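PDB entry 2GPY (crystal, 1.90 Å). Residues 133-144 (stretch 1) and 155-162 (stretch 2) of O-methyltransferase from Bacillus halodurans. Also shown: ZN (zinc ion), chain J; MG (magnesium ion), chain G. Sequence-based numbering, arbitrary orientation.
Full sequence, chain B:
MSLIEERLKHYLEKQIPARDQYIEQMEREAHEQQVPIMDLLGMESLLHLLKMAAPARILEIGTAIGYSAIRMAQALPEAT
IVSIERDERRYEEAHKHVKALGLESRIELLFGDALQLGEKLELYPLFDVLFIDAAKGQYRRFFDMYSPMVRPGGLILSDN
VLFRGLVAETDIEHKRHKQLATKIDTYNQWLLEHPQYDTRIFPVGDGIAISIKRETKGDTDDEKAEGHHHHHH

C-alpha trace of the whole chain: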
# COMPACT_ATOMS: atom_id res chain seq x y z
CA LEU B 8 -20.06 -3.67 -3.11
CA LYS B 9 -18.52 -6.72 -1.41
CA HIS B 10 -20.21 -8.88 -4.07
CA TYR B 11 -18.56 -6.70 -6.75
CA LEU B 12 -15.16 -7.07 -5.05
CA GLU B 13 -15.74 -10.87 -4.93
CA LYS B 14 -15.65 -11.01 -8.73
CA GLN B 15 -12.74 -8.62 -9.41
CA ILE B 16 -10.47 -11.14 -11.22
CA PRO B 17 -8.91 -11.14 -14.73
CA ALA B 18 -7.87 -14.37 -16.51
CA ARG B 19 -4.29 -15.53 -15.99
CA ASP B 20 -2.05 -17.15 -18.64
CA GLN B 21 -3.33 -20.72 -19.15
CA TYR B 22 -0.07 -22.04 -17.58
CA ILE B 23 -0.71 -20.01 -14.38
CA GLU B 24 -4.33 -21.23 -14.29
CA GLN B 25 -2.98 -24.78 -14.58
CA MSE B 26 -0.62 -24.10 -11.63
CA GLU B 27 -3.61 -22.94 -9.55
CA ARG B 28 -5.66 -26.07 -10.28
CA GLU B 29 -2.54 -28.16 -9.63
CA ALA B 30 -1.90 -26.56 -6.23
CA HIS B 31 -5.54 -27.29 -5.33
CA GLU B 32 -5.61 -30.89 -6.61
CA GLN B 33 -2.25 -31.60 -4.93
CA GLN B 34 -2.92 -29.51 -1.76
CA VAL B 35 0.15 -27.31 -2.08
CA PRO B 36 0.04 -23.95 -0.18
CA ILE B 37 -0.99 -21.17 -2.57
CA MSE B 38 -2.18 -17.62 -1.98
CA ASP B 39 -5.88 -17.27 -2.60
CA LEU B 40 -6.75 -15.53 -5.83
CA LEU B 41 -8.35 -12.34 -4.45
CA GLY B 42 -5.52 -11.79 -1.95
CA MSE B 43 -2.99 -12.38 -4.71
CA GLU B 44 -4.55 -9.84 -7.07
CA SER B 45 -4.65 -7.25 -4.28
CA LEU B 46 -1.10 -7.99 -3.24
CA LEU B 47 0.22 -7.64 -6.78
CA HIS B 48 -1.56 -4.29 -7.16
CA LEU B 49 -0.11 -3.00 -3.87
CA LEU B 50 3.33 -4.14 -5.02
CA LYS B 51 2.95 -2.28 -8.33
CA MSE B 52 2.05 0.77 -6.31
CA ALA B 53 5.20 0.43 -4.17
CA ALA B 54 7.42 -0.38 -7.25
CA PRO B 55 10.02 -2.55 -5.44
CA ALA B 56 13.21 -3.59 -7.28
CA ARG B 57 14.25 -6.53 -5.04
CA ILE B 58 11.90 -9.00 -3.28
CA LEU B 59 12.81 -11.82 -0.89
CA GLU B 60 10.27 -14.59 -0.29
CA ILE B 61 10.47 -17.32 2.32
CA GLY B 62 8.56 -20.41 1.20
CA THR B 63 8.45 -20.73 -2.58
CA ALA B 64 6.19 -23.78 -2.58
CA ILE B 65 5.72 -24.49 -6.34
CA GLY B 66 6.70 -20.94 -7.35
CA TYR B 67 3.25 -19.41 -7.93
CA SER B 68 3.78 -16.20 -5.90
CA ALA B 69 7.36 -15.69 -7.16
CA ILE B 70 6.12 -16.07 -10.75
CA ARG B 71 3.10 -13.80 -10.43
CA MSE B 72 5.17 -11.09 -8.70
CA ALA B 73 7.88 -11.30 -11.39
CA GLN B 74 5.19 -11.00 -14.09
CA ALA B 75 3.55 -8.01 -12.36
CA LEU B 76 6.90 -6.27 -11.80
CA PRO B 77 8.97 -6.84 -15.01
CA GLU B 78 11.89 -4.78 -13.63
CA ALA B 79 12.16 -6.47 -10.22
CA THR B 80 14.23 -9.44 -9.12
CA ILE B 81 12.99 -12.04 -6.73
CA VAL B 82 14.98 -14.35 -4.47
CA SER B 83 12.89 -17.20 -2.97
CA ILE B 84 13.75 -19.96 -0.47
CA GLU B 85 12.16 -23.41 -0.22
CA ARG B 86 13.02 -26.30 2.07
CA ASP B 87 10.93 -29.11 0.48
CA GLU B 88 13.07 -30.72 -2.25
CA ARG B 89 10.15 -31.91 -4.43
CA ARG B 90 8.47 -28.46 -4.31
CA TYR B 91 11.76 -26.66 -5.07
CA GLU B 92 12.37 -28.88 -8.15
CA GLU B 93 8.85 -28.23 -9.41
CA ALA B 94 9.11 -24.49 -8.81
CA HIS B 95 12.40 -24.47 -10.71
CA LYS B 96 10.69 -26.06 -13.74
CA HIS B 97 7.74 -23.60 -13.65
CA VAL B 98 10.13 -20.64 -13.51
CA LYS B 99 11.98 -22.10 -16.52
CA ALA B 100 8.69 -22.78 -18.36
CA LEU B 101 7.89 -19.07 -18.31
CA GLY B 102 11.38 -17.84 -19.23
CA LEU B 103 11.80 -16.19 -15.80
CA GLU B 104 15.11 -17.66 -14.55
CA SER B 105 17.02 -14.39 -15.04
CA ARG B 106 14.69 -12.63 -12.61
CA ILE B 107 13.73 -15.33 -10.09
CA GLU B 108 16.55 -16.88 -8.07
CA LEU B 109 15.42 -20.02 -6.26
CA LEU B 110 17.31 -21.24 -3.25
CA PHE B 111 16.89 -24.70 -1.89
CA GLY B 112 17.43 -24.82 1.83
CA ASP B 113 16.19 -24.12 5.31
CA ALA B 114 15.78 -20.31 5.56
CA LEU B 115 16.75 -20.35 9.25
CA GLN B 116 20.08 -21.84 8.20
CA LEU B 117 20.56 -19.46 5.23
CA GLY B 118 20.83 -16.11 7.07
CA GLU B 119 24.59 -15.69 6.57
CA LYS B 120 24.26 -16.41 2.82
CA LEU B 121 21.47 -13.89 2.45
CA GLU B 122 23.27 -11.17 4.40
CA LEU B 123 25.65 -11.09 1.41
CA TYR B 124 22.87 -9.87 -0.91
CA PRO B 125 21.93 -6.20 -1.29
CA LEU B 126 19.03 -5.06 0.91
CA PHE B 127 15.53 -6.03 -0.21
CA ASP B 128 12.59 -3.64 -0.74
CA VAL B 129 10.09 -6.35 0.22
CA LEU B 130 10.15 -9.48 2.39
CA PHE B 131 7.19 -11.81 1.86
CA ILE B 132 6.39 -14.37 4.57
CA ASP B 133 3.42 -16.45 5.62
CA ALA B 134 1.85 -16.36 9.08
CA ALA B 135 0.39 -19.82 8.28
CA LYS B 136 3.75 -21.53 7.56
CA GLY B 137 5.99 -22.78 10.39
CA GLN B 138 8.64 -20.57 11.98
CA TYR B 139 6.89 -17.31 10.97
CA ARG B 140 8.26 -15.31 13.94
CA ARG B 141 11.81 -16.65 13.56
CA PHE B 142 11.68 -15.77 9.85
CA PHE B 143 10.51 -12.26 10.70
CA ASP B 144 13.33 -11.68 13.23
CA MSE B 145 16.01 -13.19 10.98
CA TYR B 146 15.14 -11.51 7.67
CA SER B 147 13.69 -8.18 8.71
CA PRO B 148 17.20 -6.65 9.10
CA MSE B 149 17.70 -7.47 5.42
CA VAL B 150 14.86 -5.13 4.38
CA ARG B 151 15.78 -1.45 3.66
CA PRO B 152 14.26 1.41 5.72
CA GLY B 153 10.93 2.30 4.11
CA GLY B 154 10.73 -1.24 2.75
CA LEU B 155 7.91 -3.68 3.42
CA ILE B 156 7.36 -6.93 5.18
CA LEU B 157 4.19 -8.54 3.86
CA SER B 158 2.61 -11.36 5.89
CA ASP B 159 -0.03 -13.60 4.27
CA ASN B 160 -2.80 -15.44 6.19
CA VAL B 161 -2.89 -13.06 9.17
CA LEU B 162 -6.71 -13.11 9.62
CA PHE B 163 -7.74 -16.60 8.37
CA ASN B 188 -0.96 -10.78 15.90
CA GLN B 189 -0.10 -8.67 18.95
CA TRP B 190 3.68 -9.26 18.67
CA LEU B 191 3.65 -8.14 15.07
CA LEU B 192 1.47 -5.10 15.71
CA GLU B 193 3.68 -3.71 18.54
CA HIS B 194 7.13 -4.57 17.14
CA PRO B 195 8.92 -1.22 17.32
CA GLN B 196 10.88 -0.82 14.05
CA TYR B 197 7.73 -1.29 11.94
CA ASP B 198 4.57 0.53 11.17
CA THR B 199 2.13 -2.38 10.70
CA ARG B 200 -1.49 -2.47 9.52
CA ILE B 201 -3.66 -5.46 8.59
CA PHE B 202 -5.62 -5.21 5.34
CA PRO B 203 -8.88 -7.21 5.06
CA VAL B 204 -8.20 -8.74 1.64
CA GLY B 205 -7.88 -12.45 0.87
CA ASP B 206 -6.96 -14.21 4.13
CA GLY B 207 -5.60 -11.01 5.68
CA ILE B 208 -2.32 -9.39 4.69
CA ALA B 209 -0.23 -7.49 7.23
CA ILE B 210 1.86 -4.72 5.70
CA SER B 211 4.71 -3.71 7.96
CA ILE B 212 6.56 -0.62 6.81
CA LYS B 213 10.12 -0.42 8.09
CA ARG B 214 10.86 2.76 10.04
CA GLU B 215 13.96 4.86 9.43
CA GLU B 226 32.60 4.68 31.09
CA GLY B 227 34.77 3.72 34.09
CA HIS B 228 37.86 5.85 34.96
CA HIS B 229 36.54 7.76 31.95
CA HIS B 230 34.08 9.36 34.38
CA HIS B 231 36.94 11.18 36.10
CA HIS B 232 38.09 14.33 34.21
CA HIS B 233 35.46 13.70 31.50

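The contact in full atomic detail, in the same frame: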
# COMPACT_ATOMS: atom_id res chain seq x y z
N ASP B 133 4.74 -15.86 5.51
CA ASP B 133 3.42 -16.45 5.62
C ASP B 133 3.17 -16.81 7.08
O ASP B 133 3.84 -17.70 7.64
CB ASP B 133 3.33 -17.71 4.74
CG ASP B 133 1.92 -18.31 4.69
OD1 ASP B 133 1.09 -18.06 5.60
OD2 ASP B 133 1.64 -19.04 3.72
N ALA B 134 2.21 -16.11 7.69
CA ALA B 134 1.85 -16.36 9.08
C ALA B 134 1.27 -17.76 9.30
O ALA B 134 1.09 -18.18 10.46
CB ALA B 134 0.89 -15.30 9.59
N ALA B 135 0.97 -18.47 8.21
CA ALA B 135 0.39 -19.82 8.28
C ALA B 135 1.42 -20.94 8.09
O ALA B 135 1.12 -22.13 8.30
CB ALA B 135 -0.73 -19.98 7.25
N LYS B 136 2.63 -20.57 7.67
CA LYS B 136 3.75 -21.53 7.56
C LYS B 136 4.54 -21.54 8.86
O LYS B 136 4.46 -20.59 9.64
CB LYS B 136 4.65 -21.22 6.35
CG LYS B 136 3.98 -21.47 5.00
CD LYS B 136 4.88 -21.12 3.82
CE LYS B 136 4.03 -20.71 2.58
NZ LYS B 136 4.68 -20.95 1.24
N GLY B 137 5.27 -22.62 9.12
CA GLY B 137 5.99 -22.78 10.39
C GLY B 137 7.10 -21.76 10.48
O GLY B 137 7.57 -21.24 9.44
N GLN B 138 7.48 -21.42 11.72
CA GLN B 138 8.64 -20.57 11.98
C GLN B 138 8.47 -19.10 11.57
O GLN B 138 9.45 -18.37 11.43
CB GLN B 138 9.90 -21.16 11.32
CG GLN B 138 10.33 -22.51 11.95
CD GLN B 138 11.22 -23.29 11.02
OE1 GLN B 138 10.89 -23.54 9.86
NE2 GLN B 138 12.38 -23.69 11.54
N TYR B 139 7.23 -18.67 11.42
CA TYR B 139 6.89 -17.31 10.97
C TYR B 139 7.65 -16.22 11.77
O TYR B 139 8.27 -15.34 11.20
CB TYR B 139 5.38 -17.12 11.10
CG TYR B 139 4.88 -15.70 10.92
CD1 TYR B 139 5.07 -15.01 9.72
CD2 TYR B 139 4.17 -15.07 11.94
CE1 TYR B 139 4.58 -13.69 9.56
CE2 TYR B 139 3.67 -13.78 11.78
CZ TYR B 139 3.89 -13.09 10.61
OH TYR B 139 3.39 -11.81 10.48
N ARG B 140 7.61 -16.31 13.09
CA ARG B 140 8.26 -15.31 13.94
C ARG B 140 9.78 -15.32 13.80
O ARG B 140 10.41 -14.26 13.79
CB ARG B 140 7.97 -15.59 15.40
CG ARG B 140 6.64 -15.16 15.89
CD ARG B 140 6.89 -14.45 17.21
NE ARG B 140 5.96 -14.84 18.26
CZ ARG B 140 5.83 -14.19 19.41
NH1 ARG B 140 6.54 -13.10 19.66
NH2 ARG B 140 4.96 -14.63 20.32
N ARG B 141 10.36 -16.52 13.74
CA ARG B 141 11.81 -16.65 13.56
C ARG B 141 12.22 -16.09 12.21
O ARG B 141 13.24 -15.41 12.11
CB ARG B 141 12.28 -18.11 13.71
CG ARG B 141 12.13 -18.66 15.12
CD ARG B 141 12.86 -19.97 15.23
NE ARG B 141 14.19 -19.79 15.80
CZ ARG B 141 15.14 -20.72 15.82
NH1 ARG B 141 14.92 -21.92 15.27
NH2 ARG B 141 16.31 -20.46 16.37
N PHE B 142 11.40 -16.33 11.17
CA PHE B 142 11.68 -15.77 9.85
C PHE B 142 11.64 -14.25 9.86
O PHE B 142 12.48 -13.58 9.23
CB PHE B 142 10.68 -16.25 8.79
CG PHE B 142 10.79 -17.71 8.47
CD1 PHE B 142 11.99 -18.39 8.63
CD2 PHE B 142 9.68 -18.40 7.98
CE1 PHE B 142 12.09 -19.75 8.31
CE2 PHE B 142 9.77 -19.77 7.68
CZ PHE B 142 10.97 -20.43 7.84
N PHE B 143 10.63 -13.71 10.55
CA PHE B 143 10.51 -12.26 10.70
C PHE B 143 11.78 -11.68 11.35
O PHE B 143 12.39 -10.77 10.80
CB PHE B 143 9.27 -11.87 11.51
CG PHE B 143 9.01 -10.37 11.54
CD1 PHE B 143 9.69 -9.53 12.42
CD2 PHE B 143 8.10 -9.80 10.68
CE1 PHE B 143 9.46 -8.14 12.43
CE2 PHE B 143 7.86 -8.42 10.67
CZ PHE B 143 8.52 -7.59 11.57
N ASP B 144 12.18 -12.22 12.49
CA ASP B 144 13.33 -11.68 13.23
C ASP B 144 14.63 -11.76 12.43
O ASP B 144 15.46 -10.85 12.46
CB ASP B 144 13.48 -12.40 14.58
CG ASP B 144 12.51 -11.87 15.63
OD1 ASP B 144 11.81 -10.88 15.35
OD2 ASP B 144 12.43 -12.44 16.73
N LEU B 155 9.13 -3.03 2.95
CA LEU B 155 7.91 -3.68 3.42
C LEU B 155 8.17 -5.11 3.81
O LEU B 155 8.85 -5.85 3.11
CB LEU B 155 6.87 -3.74 2.29
CG LEU B 155 6.57 -2.38 1.64
CD1 LEU B 155 5.61 -2.51 0.44
CD2 LEU B 155 6.03 -1.39 2.69
N ILE B 156 7.54 -5.52 4.90
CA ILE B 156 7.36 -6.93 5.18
C ILE B 156 5.88 -7.23 5.02
O ILE B 156 5.03 -6.60 5.67
CB ILE B 156 7.88 -7.31 6.58
CG1 ILE B 156 9.37 -6.97 6.66
CG2 ILE B 156 7.70 -8.85 6.78
CD1 ILE B 156 9.97 -7.13 8.00
N LEU B 157 5.57 -8.16 4.13
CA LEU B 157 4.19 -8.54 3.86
C LEU B 157 3.95 -9.92 4.45
O LEU B 157 4.72 -10.87 4.18
CB LEU B 157 3.94 -8.59 2.35
CG LEU B 157 4.32 -7.33 1.58
CD1 LEU B 157 4.23 -7.62 0.07
CD2 LEU B 157 3.44 -6.18 2.00
N SER B 158 2.93 -10.05 5.30
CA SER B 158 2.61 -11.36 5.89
C SER B 158 1.25 -11.84 5.39
O SER B 158 0.24 -11.18 5.61
CB SER B 158 2.58 -11.27 7.41
OG SER B 158 3.77 -10.76 7.97
N ASP B 159 1.22 -12.99 4.71
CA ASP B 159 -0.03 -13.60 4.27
C ASP B 159 -0.72 -14.37 5.42
O ASP B 159 -0.05 -14.77 6.38
CB ASP B 159 0.25 -14.57 3.11
CG ASP B 159 -1.02 -14.98 2.37
OD1 ASP B 159 -2.07 -14.31 2.54
OD2 ASP B 159 -0.95 -15.99 1.64
N ASN B 160 -2.03 -14.57 5.30
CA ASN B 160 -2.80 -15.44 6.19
C ASN B 160 -2.81 -14.98 7.64
O ASN B 160 -2.81 -15.82 8.57
CB ASN B 160 -2.34 -16.92 6.07
CG ASN B 160 -2.49 -17.46 4.65
OD1 ASN B 160 -3.58 -17.37 4.07
ND2 ASN B 160 -1.39 -18.02 4.08
N VAL B 161 -2.88 -13.66 7.84
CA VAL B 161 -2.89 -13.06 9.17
C VAL B 161 -4.28 -13.00 9.84
O VAL B 161 -4.36 -12.84 11.07
CB VAL B 161 -2.26 -11.63 9.20
CG1 VAL B 161 -0.80 -11.64 8.78
CG2 VAL B 161 -3.05 -10.69 8.32
N LEU B 162 -5.35 -13.09 9.05
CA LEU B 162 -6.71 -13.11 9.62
C LEU B 162 -7.36 -14.49 9.60
O LEU B 162 -8.07 -14.84 10.55
CB LEU B 162 -7.63 -12.07 8.96
CG LEU B 162 -7.26 -10.60 9.14
CD1 LEU B 162 -8.14 -9.73 8.24
CD2 LEU B 162 -7.33 -10.13 10.61
ZN ZN J . 11.32 -9.46 16.78
MG MG G . -4.46 -18.25 2.44
O HOH W 1 1.14 -17.46 1.04
O HOH W 2 9.89 -10.59 17.80
O HOH W 3 -4.17 -16.54 1.13
O HOH W 4 -2.76 -19.21 1.66
O HOH W 5 -4.64 -20.05 3.42
O HOH W 6 -5.52 -19.17 0.94

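The two stretches meet along a short parallel bridge between Asp133 and Asp159, whose CA atoms lie 4.7 Å apart. Asp159 is the last strand residue of its stretch, and loop follows from Asn160; after Asp133 the first stretch passes through turns into a helix. The bridge is secured by the backbone: Ala134 N donates to Asp159 O at 2.9 Å.

The Asp133 side chain makes contacts both across the contact and within its own turn. Its t rotamer (chi1 -174°) brings the carboxylate close to Asn160, just past the end of the neighbouring strand, where Asp133 OD1 accepts a nearly linear hydrogen bond from Asn160 ND2 (2.9 Å, 177°). Asp133 OD1 also accepts from Ala135 N in its own stretch at 2.6 Å. One oxygen thus ties together the type I turn that runs from Asp133 to Lys136 and the residue that follows the strand; the turn is closed by Lys136 N donating to Asp133 O at 3.1 Å.

Asp159 places its side chain on the same face of the sheet as Asp133, also with chi1 near t. The two carboxylates are close for like charges, Asp133 OD2 and Asp159 OD2 being 4.5 Å apart, and a water molecule bridges them, its O atom donating to Asp159 OD2 at 2.6 Å and to Asp133 OD2 at 3.2 Å. Asp159 OD1 accepts a weak hydrogen bond from Asn160 N (2.8 Å) within its own stretch.

Asn160 adopts positive phi and psi (63°/38°) and an m rotamer, and its amide serves two purposes. While ND2 reaches Asp133, Asn160 OD1 coordinates the magnesium ion (MG) at 2.0 Å, and Asn160 ND2 donates to the O atom of a magnesium-bound water at 3.0 Å. Using both ends of the amide fixes its orientation, with the oxygen on the metal and the nitrogen on the carboxylate. Beside it, Ala135 CB packs against Asn160 CB at 3.7 Å, and Ala134 CB lies 4.1 Å from Val161 CG1.

Further along, the helix that follows Gln138 at its N-cap supplies two aromatic side chains, both with chi1 near t. Tyr139 points toward the strand, and Tyr139 OH forms a 2.7 Å hydrogen bond with Ser158 OG, which lies at the ring edge near the ring plane. The m rotamer of Ser158 directs OG to this hydroxyl. One helical turn later, Phe143 has its CA-to-CB bond sideways, yet the end of its side chain comes nearer, with Phe143 CE2 3.6 Å from Ile156 CD1. Leu157 points away, consistent with strand alternation, whereas Ile156 and Ser158 point toward the first stretch.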